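Local coordinates for protein paenibacillus xanthan lyase (Paenibacillus, PDB 6F2P) that probably cleaves the terminal mannose from xanthan side chains by beta-elimination, as a calcium-binding lyase of polysaccharide lyase family 8, at residues F689-N700 against M731-G741. Residues are numbered along the deposited sequence; the frame is centred on the assembly and turned at random.
With CA (calcium ion), chain J.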
loop_
_atom_site.group_PDB
_atom_site.type_symbol
_atom_site.label_atom_id
_atom_site.label_comp_id
_atom_site.label_asym_id
_atom_site.label_seq_id
_atom_site.Cartn_x
_atom_site.Cartn_y
_atom_site.Cartn_z
ATOM N N PHE A 689 -18.624 -12.199 12.726
ATOM C CA PHE A 689 -18.459 -10.871 12.173
ATOM C C PHE A 689 -16.971 -10.602 12.045
ATOM O O PHE A 689 -16.238 -10.638 13.038
ATOM C CB PHE A 689 -19.092 -9.846 13.099
ATOM C CG PHE A 689 -19.355 -8.537 12.452
ATOM C CD1 PHE A 689 -18.325 -7.641 12.232
ATOM C CD2 PHE A 689 -20.636 -8.190 12.068
ATOM C CE1 PHE A 689 -18.571 -6.421 11.624
ATOM C CE2 PHE A 689 -20.889 -6.981 11.463
ATOM C CZ PHE A 689 -19.857 -6.093 11.243
ATOM N N GLU A 690 -16.519 -10.340 10.822
ATOM C CA GLU A 690 -15.101 -10.113 10.590
ATOM C C GLU A 690 -14.829 -8.690 10.111
ATOM O O GLU A 690 -15.591 -8.124 9.323
ATOM C CB GLU A 690 -14.561 -11.132 9.596
ATOM C CG GLU A 690 -13.119 -10.909 9.237
ATOM C CD GLU A 690 -12.626 -11.869 8.176
ATOM O OE1 GLU A 690 -13.447 -12.625 7.616
ATOM O OE2 GLU A 690 -11.410 -11.864 7.908
ATOM N N ILE A 691 -13.743 -8.109 10.606
ATOM C CA ILE A 691 -13.355 -6.762 10.215
ATOM C C ILE A 691 -11.907 -6.704 9.727
ATOM O O ILE A 691 -11.003 -7.265 10.350
ATOM C CB ILE A 691 -13.529 -5.778 11.373
ATOM C CG1 ILE A 691 -14.980 -5.769 11.842
ATOM C CG2 ILE A 691 -13.096 -4.376 10.952
ATOM C CD1 ILE A 691 -15.154 -6.181 13.281
ATOM N N SER A 692 -11.693 -6.036 8.602
ATOM C CA SER A 692 -10.346 -5.838 8.079
ATOM C C SER A 692 -9.999 -4.356 8.105
ATOM O O SER A 692 -10.784 -3.522 7.647
ATOM C CB SER A 692 -10.240 -6.374 6.657
ATOM O OG SER A 692 -8.905 -6.310 6.182
ATOM N N VAL A 693 -8.835 -4.025 8.658
ATOM C CA VAL A 693 -8.418 -2.629 8.793
ATOM C C VAL A 693 -7.019 -2.389 8.241
ATOM O O VAL A 693 -6.133 -3.228 8.408
ATOM C CB VAL A 693 -8.408 -2.202 10.268
ATOM C CG1 VAL A 693 -8.206 -0.691 10.390
ATOM C CG2 VAL A 693 -9.688 -2.624 10.936
ATOM N N SER A 694 -6.811 -1.246 7.594
ATOM C CA SER A 694 -5.467 -0.859 7.176
ATOM C C SER A 694 -5.307 0.643 7.289
ATOM O O SER A 694 -6.290 1.375 7.272
ATOM C CB SER A 694 -5.197 -1.290 5.737
ATOM O OG SER A 694 -5.865 -0.435 4.829
ATOM N N ASP A 695 -4.065 1.094 7.404
ATOM C CA ASP A 695 -3.736 2.513 7.370
ATOM C C ASP A 695 -3.147 2.856 5.998
ATOM O O ASP A 695 -1.957 2.640 5.746
ATOM C CB ASP A 695 -2.725 2.831 8.464
ATOM C CG ASP A 695 -2.073 4.180 8.277
ATOM O OD1 ASP A 695 -2.782 5.127 7.874
ATOM O OD2 ASP A 695 -0.847 4.287 8.521
ATOM N N PRO A 696 -3.982 3.383 5.096
ATOM C CA PRO A 696 -3.520 3.610 3.725
ATOM C C PRO A 696 -2.503 4.728 3.659
ATOM O O PRO A 696 -1.796 4.807 2.659
ATOM C CB PRO A 696 -4.792 4.032 2.985
ATOM C CG PRO A 696 -5.914 3.596 3.852
ATOM C CD PRO A 696 -5.412 3.684 5.257
ATOM N N THR A 697 -2.425 5.570 4.688
ATOM C CA THR A 697 -1.478 6.685 4.679
ATOM C C THR A 697 -0.077 6.155 4.904
ATOM O O THR A 697 0.903 6.810 4.548
ATOM C CB THR A 697 -1.778 7.734 5.776
ATOM O OG1 THR A 697 -1.402 7.217 7.060
ATOM C CG2 THR A 697 -3.246 8.110 5.789
ATOM N N GLN A 698 0.005 4.971 5.509
ATOM C CA GLN A 698 1.276 4.322 5.841
ATOM C C GLN A 698 2.171 5.188 6.724
ATOM O O GLN A 698 3.379 4.962 6.792
ATOM C CB GLN A 698 2.043 3.906 4.575
ATOM C CG GLN A 698 1.243 3.066 3.594
ATOM C CD GLN A 698 2.112 2.448 2.510
ATOM O OE1 GLN A 698 3.264 2.105 2.753
ATOM N NE2 GLN A 698 1.557 2.294 1.313
ATOM N N SER A 699 1.587 6.175 7.397
ATOM C CA SER A 699 2.384 7.101 8.197
ATOM C C SER A 699 1.803 7.340 9.592
ATOM O O SER A 699 2.222 8.244 10.312
ATOM C CB SER A 699 2.611 8.417 7.443
ATOM O OG SER A 699 1.390 9.081 7.178
ATOM N N ASN A 700 0.830 6.517 9.958
ATOM C CA ASN A 700 0.339 6.445 11.323
ATOM C C ASN A 700 1.285 5.536 12.106
ATOM O O ASN A 700 1.396 4.341 11.804
ATOM C CB ASN A 700 -1.069 5.855 11.319
ATOM C CG ASN A 700 -1.743 5.900 12.685
ATOM O OD1 ASN A 700 -1.099 6.085 13.709
ATOM N ND2 ASN A 700 -3.049 5.718 12.696
ATOM N N MET A 731 -18.901 -4.348 19.801
ATOM C CA MET A 731 -17.517 -4.734 19.524
ATOM C C MET A 731 -16.584 -3.529 19.577
ATOM O O MET A 731 -16.867 -2.488 18.992
ATOM C CB MET A 731 -17.405 -5.427 18.168
ATOM C CG MET A 731 -17.826 -6.877 18.192
ATOM S SD MET A 731 -18.144 -7.549 16.550
ATOM C CE MET A 731 -19.858 -7.101 16.278
ATOM N N LYS A 732 -15.481 -3.666 20.303
ATOM C CA LYS A 732 -14.486 -2.605 20.382
ATOM C C LYS A 732 -13.096 -3.199 20.291
ATOM O O LYS A 732 -12.796 -4.170 20.974
ATOM C CB LYS A 732 -14.621 -1.815 21.689
ATOM C CG LYS A 732 -15.860 -0.939 21.764
ATOM C CD LYS A 732 -15.837 -0.019 22.990
ATOM C CE LYS A 732 -16.972 1.002 22.918
ATOM N NZ LYS A 732 -17.062 1.886 24.114
ATOM N N PHE A 733 -12.250 -2.624 19.441
ATOM C CA PHE A 733 -10.849 -3.028 19.399
ATOM C C PHE A 733 -9.951 -1.907 18.917
ATOM O O PHE A 733 -10.439 -0.846 18.536
ATOM C CB PHE A 733 -10.652 -4.284 18.546
ATOM C CG PHE A 733 -10.964 -4.102 17.086
ATOM C CD1 PHE A 733 -12.273 -4.174 16.625
ATOM C CD2 PHE A 733 -9.943 -3.903 16.164
ATOM C CE1 PHE A 733 -12.561 -4.024 15.268
ATOM C CE2 PHE A 733 -10.223 -3.750 14.804
ATOM C CZ PHE A 733 -11.531 -3.808 14.358
ATOM N N LYS A 734 -8.639 -2.138 18.957
ATOM C CA LYS A 734 -7.674 -1.191 18.402
ATOM C C LYS A 734 -6.617 -1.949 17.620
ATOM O O LYS A 734 -6.399 -3.131 17.860
ATOM C CB LYS A 734 -7.020 -0.339 19.495
ATOM C CG LYS A 734 -6.171 -1.126 20.476
ATOM C CD LYS A 734 -5.679 -0.272 21.642
ATOM C CE LYS A 734 -4.875 -1.124 22.613
ATOM N NZ LYS A 734 -4.410 -0.372 23.805
ATOM N N VAL A 735 -5.974 -1.259 16.681
ATOM C CA VAL A 735 -4.914 -1.829 15.863
ATOM C C VAL A 735 -3.661 -0.991 16.034
ATOM O O VAL A 735 -3.728 0.236 15.949
ATOM C CB VAL A 735 -5.264 -1.754 14.372
ATOM C CG1 VAL A 735 -4.266 -2.563 13.549
ATOM C CG2 VAL A 735 -6.690 -2.226 14.124
ATOM N N ASN A 736 -2.524 -1.635 16.283
ATOM C CA ASN A 736 -1.249 -0.930 16.279
ATOM C C ASN A 736 -0.671 -0.976 14.868
ATOM O O ASN A 736 -0.173 -2.011 14.424
ATOM C CB ASN A 736 -0.279 -1.561 17.271
ATOM C CG ASN A 736 0.979 -0.730 17.472
ATOM O OD1 ASN A 736 1.388 0.039 16.594
ATOM N ND2 ASN A 736 1.609 -0.891 18.632
ATOM N N VAL A 737 -0.732 0.145 14.160
ATOM C CA VAL A 737 -0.387 0.143 12.742
ATOM C C VAL A 737 0.995 0.704 12.462
ATOM O O VAL A 737 1.287 1.060 11.331
ATOM C CB VAL A 737 -1.416 0.939 11.904
ATOM C CG1 VAL A 737 -2.758 0.224 11.887
ATOM C CG2 VAL A 737 -1.569 2.357 12.450
ATOM N N ASN A 738 1.842 0.806 13.482
ATOM C CA ASN A 738 3.190 1.322 13.265
ATOM C C ASN A 738 3.948 0.408 12.314
ATOM O O ASN A 738 3.882 -0.819 12.441
ATOM C CB ASN A 738 3.961 1.458 14.577
ATOM C CG ASN A 738 5.350 2.045 14.376
ATOM O OD1 ASN A 738 5.524 3.042 13.673
ATOM N ND2 ASN A 738 6.348 1.418 14.982
ATOM N N ASN A 739 4.636 1.021 11.350
ATOM C CA ASN A 739 5.363 0.301 10.307
ATOM C C ASN A 739 4.512 -0.703 9.529
ATOM O O ASN A 739 5.008 -1.760 9.121
ATOM C CB ASN A 739 6.608 -0.379 10.884
ATOM C CG ASN A 739 7.594 0.616 11.470
ATOM O OD1 ASN A 739 7.708 1.750 11.001
ATOM N ND2 ASN A 739 8.313 0.193 12.502
ATOM N N SER A 740 3.243 -0.361 9.314
ATOM C CA SER A 740 2.293 -1.265 8.662
ATOM C C SER A 740 2.578 -1.451 7.184
ATOM O O SER A 740 2.279 -2.504 6.619
ATOM C CB SER A 740 0.861 -0.762 8.821
ATOM O OG SER A 740 0.617 0.385 8.022
ATOM N N GLY A 741 3.140 -0.424 6.553
ATOM C CA GLY A 741 3.323 -0.431 5.111
ATOM C C GLY A 741 1.998 -0.569 4.378
ATOM O O GLY A 741 1.942 -1.105 3.279
HETATM CA CA CA J . 5.432 1.163 1.950
HETATM O O HOH W 1 1.252 2.760 9.057
HETATM O O HOH W 2 -2.078 -0.585 7.306
HETATM O O HOH W 3 3.848 2.212 7.657
HETATM O O HOH W 4 3.741 3.487 10.402
HETATM O O HOH W 5 7.943 2.059 1.327
HETATM O O HOH W 6 5.434 2.496 -0.606
HETATM O O HOH W 7 5.843 3.231 3.780
#
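Phe733 pushes its ring end into the hollow between Ile691 and Val693. Its CZ lies 3.8 Å from Ile691 CG2 and 4.1 Å from Val693 CG2, both at the ring edge. With CG between the backbone N and carbonyl carbon (chi1 65°), the ring end reaches strand 689-694. Ile691 CD1 meets CE1 obliquely, from out of the ring plane. Next to it, Val735 CG2 meets Val693 CB. At the other end Met731 bends at chi3 and lays CE over one face of the Phe689 ring, toward its rim. Met731 SD, 4.9 Å from that ring's centroid, makes an oblique Met-aromatic contact. These side chains form part of the filling between two antiparallel sheets of the C-terminal beta-sandwich. The strand segments run broadly the same way and cross at -36°, 8.9 Å apart. Beyond them the loops meet. Val737 CG2 lies over one face of the Asn700 amide, 3.6 Å from CG; OD1 and ND2 bond to Gly702 and Thr703. Asp695 packs CB on Val737 CB. Its OD1 takes Thr697 OG1 on the syn lone pair and Thr697 N from above the carboxylate plane, an Asx turn. OD2 takes Asn700 N, just past the 695-698 turn. Water 1 joins OD2 to Val737 O and Ser740 OG, which also bonds Gly742 N. With an alanine here, Thr697, Asn700 N and water 1 would probably lose their shared acceptor group, loosening the turn. Gln698 OE1 lies 3.4 Å from Gly741 C and binds calcium; NE2 bonds Ser368 O.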